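Local coordinates for carboxypeptidase Y inhibitor (PDB 1WPX), which inhibits carboxypeptidase Y, a serine-type vacuolar peptidase, specifically and potently, as a member of the phosphatidylethanolamine-binding protein family, at residues F110-E115 with E149-A154; T95-P100 with R163-L168; L37-S42 with A211-Y216; K179-K184 with G199-E204. All blocks are in the same frame, centred on the assembly; numbering follows the deposited sequence.

Contact 1: F110-E115 with E149-A154; sequences FCHLVE and EYMGPA. With SO4 (sulfate ion), chain G.
A sulfate ion ends this contact, at a position consistent with the anion-binding pocket of the phosphatidylethanolamine-binding protein fold. His112 NE2 donates to SO4 O4 at 2.8 Å in a nearly straight bond. Ala154 N donates to SO4 O2, also at 2.8 Å. Phe110 lays one ring face beneath the ion, with SO4 O1 over the ring centre, 3.5 Å above the plane. The imidazole of His112 is held from its other nitrogen, because ND1 donates to Met151 O at 2.5 Å. That oxygen lies near the ring plane, while the donor stands above the carbonyl plane. With both nitrogens donating, the ring is probably protonated, which would suit an anion. CG of His112 lies anti to its carbonyl carbon (chi1 -80°), which sends the ring out between Met151 O and the sulfate. Phe110 CD1 covers part of one imidazole face. An alanine in place of His112 would remove both nitrogens, and would probably weaken anion binding at this site and loosen the loop at Met151. Further out, a classic beta bulge at His112 and Leu113 faces Met94. Next to it, Met151 N makes a weak bond to His112 O at 3.1 Å. Leu113 CB meets the edge of the Tyr150 ring at CD1, 4.0 Å away. The hydroxyl of Tyr150 is bonded beyond the segments, to Ala58 O. His112 O also receives a CA-H contact from Tyr150 CA at 3.3 Å.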
# COMPACT_ATOMS: atom_id res chain seq x y z
N PHE B 110 -1.41 29.99 -8.78
CA PHE B 110 -2.66 30.66 -8.46
C PHE B 110 -2.80 30.49 -6.94
O PHE B 110 -2.79 29.37 -6.42
CB PHE B 110 -3.80 29.98 -9.21
CG PHE B 110 -5.12 30.69 -9.09
CD1 PHE B 110 -5.94 30.49 -7.99
CD2 PHE B 110 -5.55 31.54 -10.11
CE1 PHE B 110 -7.18 31.13 -7.90
CE2 PHE B 110 -6.78 32.18 -10.03
CZ PHE B 110 -7.60 31.97 -8.92
N CYS B 111 -2.90 31.61 -6.23
CA CYS B 111 -3.00 31.60 -4.78
C CYS B 111 -4.37 31.17 -4.26
O CYS B 111 -5.36 31.88 -4.42
CB CYS B 111 -2.62 32.98 -4.24
SG CYS B 111 -2.18 32.99 -2.50
N HIS B 112 -4.41 30.01 -3.61
CA HIS B 112 -5.65 29.48 -3.08
C HIS B 112 -5.86 29.74 -1.59
O HIS B 112 -7.00 29.85 -1.13
CB HIS B 112 -5.72 27.97 -3.35
CG HIS B 112 -6.14 27.63 -4.74
ND1 HIS B 112 -7.46 27.61 -5.13
CD2 HIS B 112 -5.42 27.32 -5.85
CE1 HIS B 112 -7.54 27.31 -6.42
NE2 HIS B 112 -6.31 27.13 -6.87
N LEU B 113 -4.77 29.84 -0.85
CA LEU B 113 -4.89 30.05 0.59
C LEU B 113 -3.57 30.47 1.20
O LEU B 113 -2.49 30.06 0.74
CB LEU B 113 -5.39 28.75 1.23
CG LEU B 113 -5.58 28.55 2.73
CD1 LEU B 113 -4.25 28.28 3.38
CD2 LEU B 113 -6.26 29.76 3.34
N VAL B 114 -3.66 31.31 2.23
CA VAL B 114 -2.50 31.81 2.96
C VAL B 114 -2.92 32.22 4.36
O VAL B 114 -3.49 33.28 4.55
CB VAL B 114 -1.86 33.04 2.28
CG1 VAL B 114 -0.77 33.61 3.18
CG2 VAL B 114 -1.26 32.65 0.95
N GLU B 115 -2.65 31.36 5.34
CA GLU B 115 -2.98 31.61 6.73
C GLU B 115 -1.68 31.84 7.50
O GLU B 115 -0.74 31.06 7.38
CB GLU B 115 -3.70 30.42 7.33
CG GLU B 115 -5.14 30.65 7.64
CD GLU B 115 -5.70 29.53 8.47
OE1 GLU B 115 -5.73 28.38 7.98
OE2 GLU B 115 -6.09 29.79 9.63
N GLU B 149 -8.11 34.38 1.81
CA GLU B 149 -9.13 33.40 2.15
C GLU B 149 -9.09 32.17 1.24
O GLU B 149 -8.66 32.24 0.09
CB GLU B 149 -10.53 34.04 2.12
CG GLU B 149 -10.95 34.69 0.80
CD GLU B 149 -10.08 35.89 0.38
OE1 GLU B 149 -9.66 36.68 1.27
OE2 GLU B 149 -9.82 36.04 -0.84
N TYR B 150 -9.53 31.03 1.78
CA TYR B 150 -9.52 29.78 1.03
C TYR B 150 -10.46 29.75 -0.16
O TYR B 150 -11.59 30.24 -0.11
CB TYR B 150 -9.89 28.61 1.95
CG TYR B 150 -9.91 27.27 1.24
CD1 TYR B 150 -8.73 26.57 1.00
CD2 TYR B 150 -11.10 26.71 0.78
CE1 TYR B 150 -8.73 25.34 0.33
CE2 TYR B 150 -11.12 25.49 0.11
CZ TYR B 150 -9.93 24.81 -0.11
OH TYR B 150 -9.93 23.60 -0.77
N MET B 151 -9.98 29.13 -1.24
CA MET B 151 -10.74 28.95 -2.46
C MET B 151 -10.37 27.58 -3.02
O MET B 151 -9.22 27.35 -3.39
CB MET B 151 -10.42 30.03 -3.47
CG MET B 151 -11.37 30.01 -4.65
SD MET B 151 -11.02 31.28 -5.86
CE MET B 151 -10.16 30.29 -7.10
N GLY B 152 -11.35 26.68 -3.08
CA GLY B 152 -11.11 25.34 -3.58
C GLY B 152 -10.69 25.24 -5.04
O GLY B 152 -10.73 26.23 -5.77
N PRO B 153 -10.30 24.04 -5.50
CA PRO B 153 -9.88 23.83 -6.89
C PRO B 153 -11.00 24.18 -7.86
O PRO B 153 -12.19 23.92 -7.59
CB PRO B 153 -9.52 22.35 -6.93
CG PRO B 153 -9.14 22.04 -5.53
CD PRO B 153 -10.19 22.78 -4.74
N ALA B 154 -10.62 24.76 -8.98
CA ALA B 154 -11.58 25.15 -10.01
C ALA B 154 -10.87 25.15 -11.36
O ALA B 154 -10.96 26.12 -12.12
CB ALA B 154 -12.13 26.53 -9.70
S SO4 G . -7.23 26.89 -10.13
O1 SO4 G . -7.73 28.27 -10.12
O2 SO4 G . -8.12 26.04 -9.33
O3 SO4 G . -7.19 26.40 -11.53
O4 SO4 G . -5.86 26.86 -9.57

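Contact 2: T95-P100 with R163-L168; sequences TDPDAP and RYVFLL. With SO4 (sulfate ion), chain G.
Asp98 sets CG anti to its own carbonyl carbon (chi1 -56°), and Arg163 bends at chi3 (-61°), so a carboxylate and a guanidinium meet side-on. The residues belong to the Asp-Pro-Asp segment that marks the phosphatidylethanolamine-binding protein family and to the antiparallel strand beside it. Arg163 NE donates to Asp98 OD2 at 2.7 Å, and Arg163 NH2 to Asp98 OD1 at 2.7 Å. Each oxygen uses its syn lone pair, and the two planes are only 9° apart. OD2 has a second donor. Arg163 N reaches its anti lone pair at 3.0 Å, so backbone and side chain of one arginine grip the same oxygen. Outside the segments, NH1 of Arg163 forms a salt bridge with Asp24 and a hydrogen bond to His19 O. An alanine in place of Asp98 would remove both acceptors, and the loop would probably be held less firmly to the strand. Pro97 covers one face of the guanidinium with CG, which lies 3.6 Å from Arg163 NH2. The loop is shaped by an Asx turn, in which Asp98 N donates to Asp96 OD1 from above the carboxylate plane. Asp96 OD2 is hydrogen-bonded to His162 ND1. Before the turn the chains pair as strands. Thr95 and Val165 form an antiparallel hydrogen-bonded pair, with Thr95 N to Val165 O at 3.0 Å and Val165 N to Thr95 O at 2.9 Å. Tyr164 points its CB away from 95-100, yet its OH reaches back and donates to SO4 O2 at 3.3 Å.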
# COMPACT_ATOMS: atom_id res chain seq x y z
N THR B 95 -1.17 26.44 -3.15
CA THR B 95 -1.00 27.01 -4.47
C THR B 95 -1.10 25.98 -5.59
O THR B 95 -0.88 24.79 -5.38
CB THR B 95 0.36 27.74 -4.58
OG1 THR B 95 0.40 28.51 -5.79
CG2 THR B 95 1.50 26.72 -4.58
N ASP B 96 -1.43 26.47 -6.79
CA ASP B 96 -1.55 25.64 -7.98
C ASP B 96 -0.55 26.17 -9.01
O ASP B 96 -0.68 27.28 -9.50
CB ASP B 96 -2.98 25.75 -8.54
CG ASP B 96 -3.14 25.02 -9.88
OD1 ASP B 96 -2.16 24.43 -10.37
OD2 ASP B 96 -4.26 25.05 -10.43
N PRO B 97 0.49 25.37 -9.33
CA PRO B 97 1.48 25.83 -10.31
C PRO B 97 1.09 25.43 -11.73
O PRO B 97 1.85 25.64 -12.68
CB PRO B 97 2.74 25.11 -9.85
CG PRO B 97 2.19 23.77 -9.46
CD PRO B 97 0.90 24.10 -8.71
N ASP B 98 -0.10 24.84 -11.86
CA ASP B 98 -0.60 24.41 -13.16
C ASP B 98 -1.86 25.17 -13.55
O ASP B 98 -2.90 24.57 -13.86
CB ASP B 98 -0.86 22.90 -13.13
CG ASP B 98 0.36 22.10 -12.72
OD1 ASP B 98 1.46 22.39 -13.24
OD2 ASP B 98 0.22 21.19 -11.88
N ALA B 99 -1.76 26.49 -13.54
CA ALA B 99 -2.88 27.35 -13.89
C ALA B 99 -2.51 28.20 -15.10
O ALA B 99 -1.48 28.87 -15.10
CB ALA B 99 -3.24 28.23 -12.72
N PRO B 100 -3.34 28.18 -16.15
CA PRO B 100 -4.58 27.41 -16.26
C PRO B 100 -4.38 25.92 -16.53
O PRO B 100 -5.33 25.14 -16.49
CB PRO B 100 -5.30 28.11 -17.42
CG PRO B 100 -4.15 28.45 -18.32
CD PRO B 100 -3.13 29.01 -17.35
N ARG B 163 -1.90 20.38 -9.96
CA ARG B 163 -1.29 20.06 -8.69
C ARG B 163 -1.73 21.11 -7.67
O ARG B 163 -1.60 22.31 -7.90
CB ARG B 163 0.24 20.08 -8.80
CG ARG B 163 0.82 18.86 -9.48
CD ARG B 163 2.29 19.07 -9.81
NE ARG B 163 2.46 20.20 -10.71
CZ ARG B 163 3.64 20.66 -11.12
NH1 ARG B 163 4.76 20.07 -10.70
NH2 ARG B 163 3.71 21.71 -11.93
N TYR B 164 -2.29 20.65 -6.56
CA TYR B 164 -2.73 21.53 -5.49
C TYR B 164 -1.79 21.26 -4.32
O TYR B 164 -1.93 20.26 -3.61
CB TYR B 164 -4.18 21.23 -5.15
CG TYR B 164 -5.08 21.65 -6.28
CD1 TYR B 164 -5.35 23.01 -6.51
CD2 TYR B 164 -5.58 20.72 -7.20
CE1 TYR B 164 -6.08 23.43 -7.61
CE2 TYR B 164 -6.31 21.13 -8.32
CZ TYR B 164 -6.55 22.49 -8.52
OH TYR B 164 -7.23 22.92 -9.63
N VAL B 165 -0.83 22.17 -4.14
CA VAL B 165 0.20 22.02 -3.12
C VAL B 165 0.07 22.79 -1.80
O VAL B 165 -0.01 24.02 -1.79
CB VAL B 165 1.58 22.35 -3.73
CG1 VAL B 165 2.70 21.92 -2.79
CG2 VAL B 165 1.72 21.66 -5.08
N PHE B 166 0.08 22.05 -0.69
CA PHE B 166 0.03 22.66 0.63
C PHE B 166 1.46 22.76 1.15
O PHE B 166 2.23 21.80 1.03
CB PHE B 166 -0.79 21.80 1.60
CG PHE B 166 -2.27 21.82 1.33
CD1 PHE B 166 -2.88 20.76 0.67
CD2 PHE B 166 -3.04 22.91 1.73
CE1 PHE B 166 -4.25 20.77 0.43
CE2 PHE B 166 -4.41 22.93 1.49
CZ PHE B 166 -5.02 21.86 0.84
N LEU B 167 1.81 23.91 1.71
CA LEU B 167 3.15 24.13 2.26
C LEU B 167 3.10 24.79 3.63
O LEU B 167 2.38 25.77 3.84
CB LEU B 167 3.99 25.00 1.32
CG LEU B 167 4.17 24.52 -0.12
CD1 LEU B 167 3.10 25.15 -0.99
CD2 LEU B 167 5.53 24.93 -0.64
N LEU B 168 3.85 24.23 4.58
CA LEU B 168 3.90 24.76 5.93
C LEU B 168 5.23 25.48 6.16
O LEU B 168 6.30 24.88 6.01
CB LEU B 168 3.73 23.64 6.96
CG LEU B 168 3.69 24.10 8.42
CD1 LEU B 168 2.41 24.88 8.65
CD2 LEU B 168 3.75 22.91 9.36
S SO4 G . -7.23 26.89 -10.13
O1 SO4 G . -7.73 28.27 -10.12
O2 SO4 G . -8.12 26.04 -9.33
O3 SO4 G . -7.19 26.40 -11.53
O4 SO4 G . -5.86 26.86 -9.57

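Contact 3: L37-S42 with A211-Y216; sequences LAVEYS and ASNFFY
Asn213 carries the link between these segments. Its CG lies anti to the backbone N, which points the amide at strand 37-40. ND2 donates to Leu37 O at 2.9 Å and arrives nearly along the C=O axis, while that oxygen lies somewhat out of the amide plane. This is the only hydrogen bond across the two segments. The other end of the amide is used as well. OD1 accepts from Phe214 N at 2.8 Å and is bonded to Met49 N beyond the segments, so the amide is pinned from both ends and its rotation is fixed. Leu37 also has CG anti to the backbone N, and its CB rests on Ala211 CB at 4.1 Å. Val39 places CG2 against Asn213 CB at 4.3 Å. The strands run roughly the same way, 33° apart, with axes approaching to 6.5 Å. Each pairs with other strands: 35-40 with 45-47 and 63-69, and 208-217 with 162-170. The contact thus joins two parts of the antiparallel beta core of the phosphatidylethanolamine-binding protein fold. Near residue 41 the chain turns a corner, and Tyr41 and Ser42 form a classic beta bulge facing Ala45. Phe215 holds CG in the crowded position between backbone N and carbonyl carbon (chi1 72°), turning its ring toward Tyr41. The edge of Tyr41 meets the face of Phe215 in an offset edge-to-face pair, planes at 83°. Tyr41 CE2 is 3.8 Å from Phe215 CE2. The hydroxyl of Tyr41 is hydrogen-bonded to Tyr150 OH.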
# COMPACT_ATOMS: atom_id res chain seq x y z
N LEU B 37 2.96 16.77 6.87
CA LEU B 37 1.71 17.51 6.98
C LEU B 37 0.50 16.69 6.56
O LEU B 37 0.32 16.38 5.38
CB LEU B 37 1.78 18.77 6.11
CG LEU B 37 0.63 19.77 6.21
CD1 LEU B 37 0.58 20.41 7.60
CD2 LEU B 37 0.84 20.85 5.16
N ALA B 38 -0.34 16.32 7.53
CA ALA B 38 -1.53 15.56 7.22
C ALA B 38 -2.63 16.57 6.96
O ALA B 38 -2.87 17.47 7.76
CB ALA B 38 -1.91 14.67 8.39
N VAL B 39 -3.29 16.44 5.82
CA VAL B 39 -4.35 17.34 5.43
C VAL B 39 -5.55 16.50 5.02
O VAL B 39 -5.40 15.45 4.40
CB VAL B 39 -3.91 18.22 4.23
CG1 VAL B 39 -4.98 19.26 3.91
CG2 VAL B 39 -2.57 18.88 4.55
N GLU B 40 -6.74 16.95 5.38
CA GLU B 40 -7.97 16.23 5.06
C GLU B 40 -9.17 17.15 4.92
O GLU B 40 -9.32 18.11 5.67
CB GLU B 40 -8.25 15.20 6.14
CG GLU B 40 -9.51 14.42 5.92
CD GLU B 40 -9.87 13.58 7.12
OE1 GLU B 40 -10.12 14.17 8.20
OE2 GLU B 40 -9.90 12.34 6.98
N TYR B 41 -10.03 16.86 3.95
CA TYR B 41 -11.24 17.65 3.73
C TYR B 41 -12.37 16.97 4.47
O TYR B 41 -13.23 17.63 5.06
CB TYR B 41 -11.56 17.72 2.24
CG TYR B 41 -10.66 18.67 1.49
CD1 TYR B 41 -10.89 20.05 1.52
CD2 TYR B 41 -9.55 18.20 0.78
CE1 TYR B 41 -10.05 20.93 0.85
CE2 TYR B 41 -8.71 19.08 0.11
CZ TYR B 41 -8.96 20.44 0.15
OH TYR B 41 -8.13 21.30 -0.51
N SER B 42 -12.36 15.64 4.44
CA SER B 42 -13.36 14.82 5.12
C SER B 42 -12.81 13.40 5.20
O SER B 42 -11.89 13.05 4.46
CB SER B 42 -14.69 14.83 4.36
OG SER B 42 -14.55 14.22 3.09
N ALA B 211 7.23 21.61 5.81
CA ALA B 211 6.54 20.43 5.31
C ALA B 211 5.66 20.73 4.10
O ALA B 211 5.39 21.89 3.79
CB ALA B 211 5.69 19.82 6.41
N SER B 212 5.21 19.67 3.44
CA SER B 212 4.36 19.79 2.26
C SER B 212 3.61 18.50 1.88
O SER B 212 4.13 17.40 2.03
CB SER B 212 5.19 20.24 1.06
OG SER B 212 4.39 20.32 -0.10
N ASN B 213 2.38 18.66 1.41
CA ASN B 213 1.55 17.55 0.97
C ASN B 213 0.83 18.08 -0.27
O ASN B 213 0.82 19.28 -0.51
CB ASN B 213 0.53 17.17 2.04
CG ASN B 213 -0.01 15.76 1.86
OD1 ASN B 213 0.11 15.16 0.80
ND2 ASN B 213 -0.61 15.22 2.91
N PHE B 214 0.22 17.20 -1.06
CA PHE B 214 -0.47 17.68 -2.25
C PHE B 214 -1.41 16.64 -2.84
O PHE B 214 -1.34 15.45 -2.51
CB PHE B 214 0.54 18.11 -3.31
CG PHE B 214 1.21 16.96 -4.01
CD1 PHE B 214 0.94 16.70 -5.34
CD2 PHE B 214 2.07 16.12 -3.32
CE1 PHE B 214 1.51 15.60 -5.98
CE2 PHE B 214 2.64 15.02 -3.94
CZ PHE B 214 2.36 14.76 -5.28
N PHE B 215 -2.29 17.09 -3.72
CA PHE B 215 -3.24 16.20 -4.37
C PHE B 215 -3.52 16.71 -5.78
O PHE B 215 -3.08 17.80 -6.15
CB PHE B 215 -4.53 16.11 -3.54
CG PHE B 215 -5.40 17.35 -3.59
CD1 PHE B 215 -6.41 17.47 -4.54
CD2 PHE B 215 -5.24 18.37 -2.66
CE1 PHE B 215 -7.26 18.59 -4.55
CE2 PHE B 215 -6.08 19.50 -2.66
CZ PHE B 215 -7.10 19.60 -3.60
N TYR B 216 -4.23 15.90 -6.56
CA TYR B 216 -4.58 16.26 -7.92
C TYR B 216 -6.09 16.39 -8.02
O TYR B 216 -6.85 15.71 -7.32
CB TYR B 216 -4.12 15.21 -8.93
CG TYR B 216 -2.64 15.18 -9.24
CD1 TYR B 216 -1.77 14.35 -8.53
CD2 TYR B 216 -2.11 15.94 -10.29
CE1 TYR B 216 -0.41 14.28 -8.86
CE2 TYR B 216 -0.76 15.88 -10.63
CZ TYR B 216 0.09 15.05 -9.91
OH TYR B 216 1.43 14.98 -10.23

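Contact 4: K179-K184 with G199-E204; sequences KFSKIK and GKWAKE
Segment 199-204, the last turn of helix 198-203 and the residue after it, is tied to the irregular loop 179-184 by two hydrogen bonds, at one side of the family's beta core. Trp201 NE1 donates to Ser181 O at 2.9 Å. The bond is almost straight, with an angle of 175° at the hydrogen. The oxygen lies in the indole plane, though the donor stands above the carbonyl plane. The indole N-H is therefore satisfied by the backbone. The serine side chain makes the second bond. Ser181 OG, in the crowded position between its backbone N and carbonyl carbon, donates to Glu204 OE2 at 2.6 Å and meets the anti lone pair. OG is also bonded to Asn205 ND2, which serves Trp201 O as well, so this amide group joins loop and helix end. Glu204 OE2 has a further, weak partner in Tyr191 OH. Glu204 N donates back to Lys200 O at 3.2 Å. Apolar groups pack on the indole as well. Ile183 CD1 lies over one face, 4.0 Å above the plane and offset toward the rim. Ile183 and Trp201 also touch strand 145-148, through Ile148 and Leu147, which places the helix and loop against the sheet. CG of Trp201 is anti to the backbone N (chi1 -171°), which carries the ring out to the loop. Its six-membered ring meets Phe180, whose CB comes to 3.9 Å from Trp201 CZ2.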
# COMPACT_ATOMS: atom_id res chain seq x y z
N LYS B 179 3.85 42.11 8.52
CA LYS B 179 5.11 42.57 7.93
C LYS B 179 5.52 41.84 6.66
O LYS B 179 6.57 42.13 6.08
CB LYS B 179 6.22 42.48 8.98
CG LYS B 179 5.97 43.44 10.13
CD LYS B 179 6.85 43.16 11.32
CE LYS B 179 6.60 44.18 12.41
NZ LYS B 179 5.20 44.15 12.89
N PHE B 180 4.70 40.90 6.21
CA PHE B 180 5.01 40.17 5.00
C PHE B 180 4.56 40.97 3.78
O PHE B 180 3.58 41.70 3.85
CB PHE B 180 4.33 38.80 4.99
CG PHE B 180 4.79 37.90 6.10
CD1 PHE B 180 6.06 38.03 6.65
CD2 PHE B 180 3.96 36.89 6.59
CE1 PHE B 180 6.50 37.19 7.66
CE2 PHE B 180 4.39 36.04 7.60
CZ PHE B 180 5.67 36.19 8.14
N SER B 181 5.29 40.83 2.68
CA SER B 181 4.95 41.53 1.45
C SER B 181 3.50 41.25 1.06
O SER B 181 2.99 40.15 1.26
CB SER B 181 5.89 41.09 0.33
OG SER B 181 5.97 39.68 0.26
N LYS B 182 2.84 42.25 0.51
CA LYS B 182 1.44 42.10 0.12
C LYS B 182 1.26 41.15 -1.06
O LYS B 182 2.21 40.85 -1.79
CB LYS B 182 0.86 43.48 -0.22
CG LYS B 182 -0.65 43.53 -0.34
CD LYS B 182 -1.12 44.96 -0.59
CE LYS B 182 -2.64 45.05 -0.65
NZ LYS B 182 -3.21 44.18 -1.72
N ILE B 183 0.04 40.66 -1.23
CA ILE B 183 -0.28 39.76 -2.33
C ILE B 183 -1.39 40.41 -3.16
O ILE B 183 -2.57 40.26 -2.85
CB ILE B 183 -0.76 38.38 -1.82
CG1 ILE B 183 0.37 37.69 -1.06
CG2 ILE B 183 -1.21 37.51 -2.99
CD1 ILE B 183 -0.06 36.41 -0.36
N LYS B 184 -0.98 41.14 -4.20
CA LYS B 184 -1.90 41.85 -5.10
C LYS B 184 -3.18 41.04 -5.27
O LYS B 184 -4.26 41.48 -4.87
CB LYS B 184 -1.22 42.06 -6.45
CG LYS B 184 -2.04 42.82 -7.49
CD LYS B 184 -1.23 43.02 -8.78
CE LYS B 184 -1.92 43.96 -9.76
NZ LYS B 184 -1.03 44.29 -10.93
N GLY B 199 7.43 30.40 -3.96
CA GLY B 199 8.88 30.46 -3.93
C GLY B 199 9.37 31.89 -3.76
O GLY B 199 10.15 32.17 -2.87
N LYS B 200 8.89 32.77 -4.64
CA LYS B 200 9.25 34.18 -4.61
C LYS B 200 8.86 34.83 -3.29
O LYS B 200 9.69 35.42 -2.59
CB LYS B 200 8.54 34.91 -5.76
CG LYS B 200 8.83 36.39 -5.87
CD LYS B 200 10.28 36.62 -6.25
CE LYS B 200 10.55 38.07 -6.63
NZ LYS B 200 11.96 38.23 -7.08
N TRP B 201 7.58 34.72 -2.95
CA TRP B 201 7.02 35.30 -1.73
C TRP B 201 7.64 34.77 -0.44
O TRP B 201 7.87 35.54 0.49
CB TRP B 201 5.51 35.05 -1.69
CG TRP B 201 4.80 35.77 -0.60
CD1 TRP B 201 4.53 37.11 -0.54
CD2 TRP B 201 4.26 35.20 0.60
NE1 TRP B 201 3.84 37.41 0.61
CE2 TRP B 201 3.67 36.25 1.34
CE3 TRP B 201 4.22 33.90 1.13
CZ2 TRP B 201 3.04 36.05 2.57
CZ3 TRP B 201 3.59 33.70 2.35
CH2 TRP B 201 3.01 34.77 3.06
N ALA B 202 7.91 33.47 -0.38
CA ALA B 202 8.50 32.88 0.82
C ALA B 202 9.91 33.38 1.07
O ALA B 202 10.32 33.56 2.22
CB ALA B 202 8.49 31.36 0.71
N LYS B 203 10.66 33.60 -0.00
CA LYS B 203 12.03 34.07 0.11
C LYS B 203 12.13 35.52 0.56
O LYS B 203 12.90 35.84 1.47
CB LYS B 203 12.77 33.90 -1.21
CG LYS B 203 13.44 32.54 -1.36
CD LYS B 203 14.51 32.35 -0.29
CE LYS B 203 15.15 30.95 -0.36
NZ LYS B 203 16.21 30.74 0.67
N GLU B 204 11.36 36.40 -0.07
CA GLU B 204 11.42 37.81 0.31
C GLU B 204 10.87 38.06 1.71
O GLU B 204 10.94 39.17 2.21
CB GLU B 204 10.68 38.69 -0.72
CG GLU B 204 9.23 38.34 -0.99
CD GLU B 204 8.61 39.22 -2.08
OE1 GLU B 204 9.21 39.32 -3.18
OE2 GLU B 204 7.54 39.81 -1.85

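In the fold
Read from the N terminus, contact 3 opens first at 37-42 and closes last at 211-216, so it spans the other three. Contact 2 opens at 95-100 and closes at 163-168. Contact 1, between 110-115 and 149-154, lies wholly within that span. Contact 4 follows in series, joining 179-184 to 199-204 before the final strand. None of the loops cross. Contacts 1 and 2 both reach the sulfate, and their strands 110-120 and 90-96 are neighbours in the sheet. Strands 162-170 and 208-217 join contact 2 to contact 3. Contact 4 reaches contact 1 through Val114, which packs on Trp201 and Ile183, but does not touch contact 2 or 3.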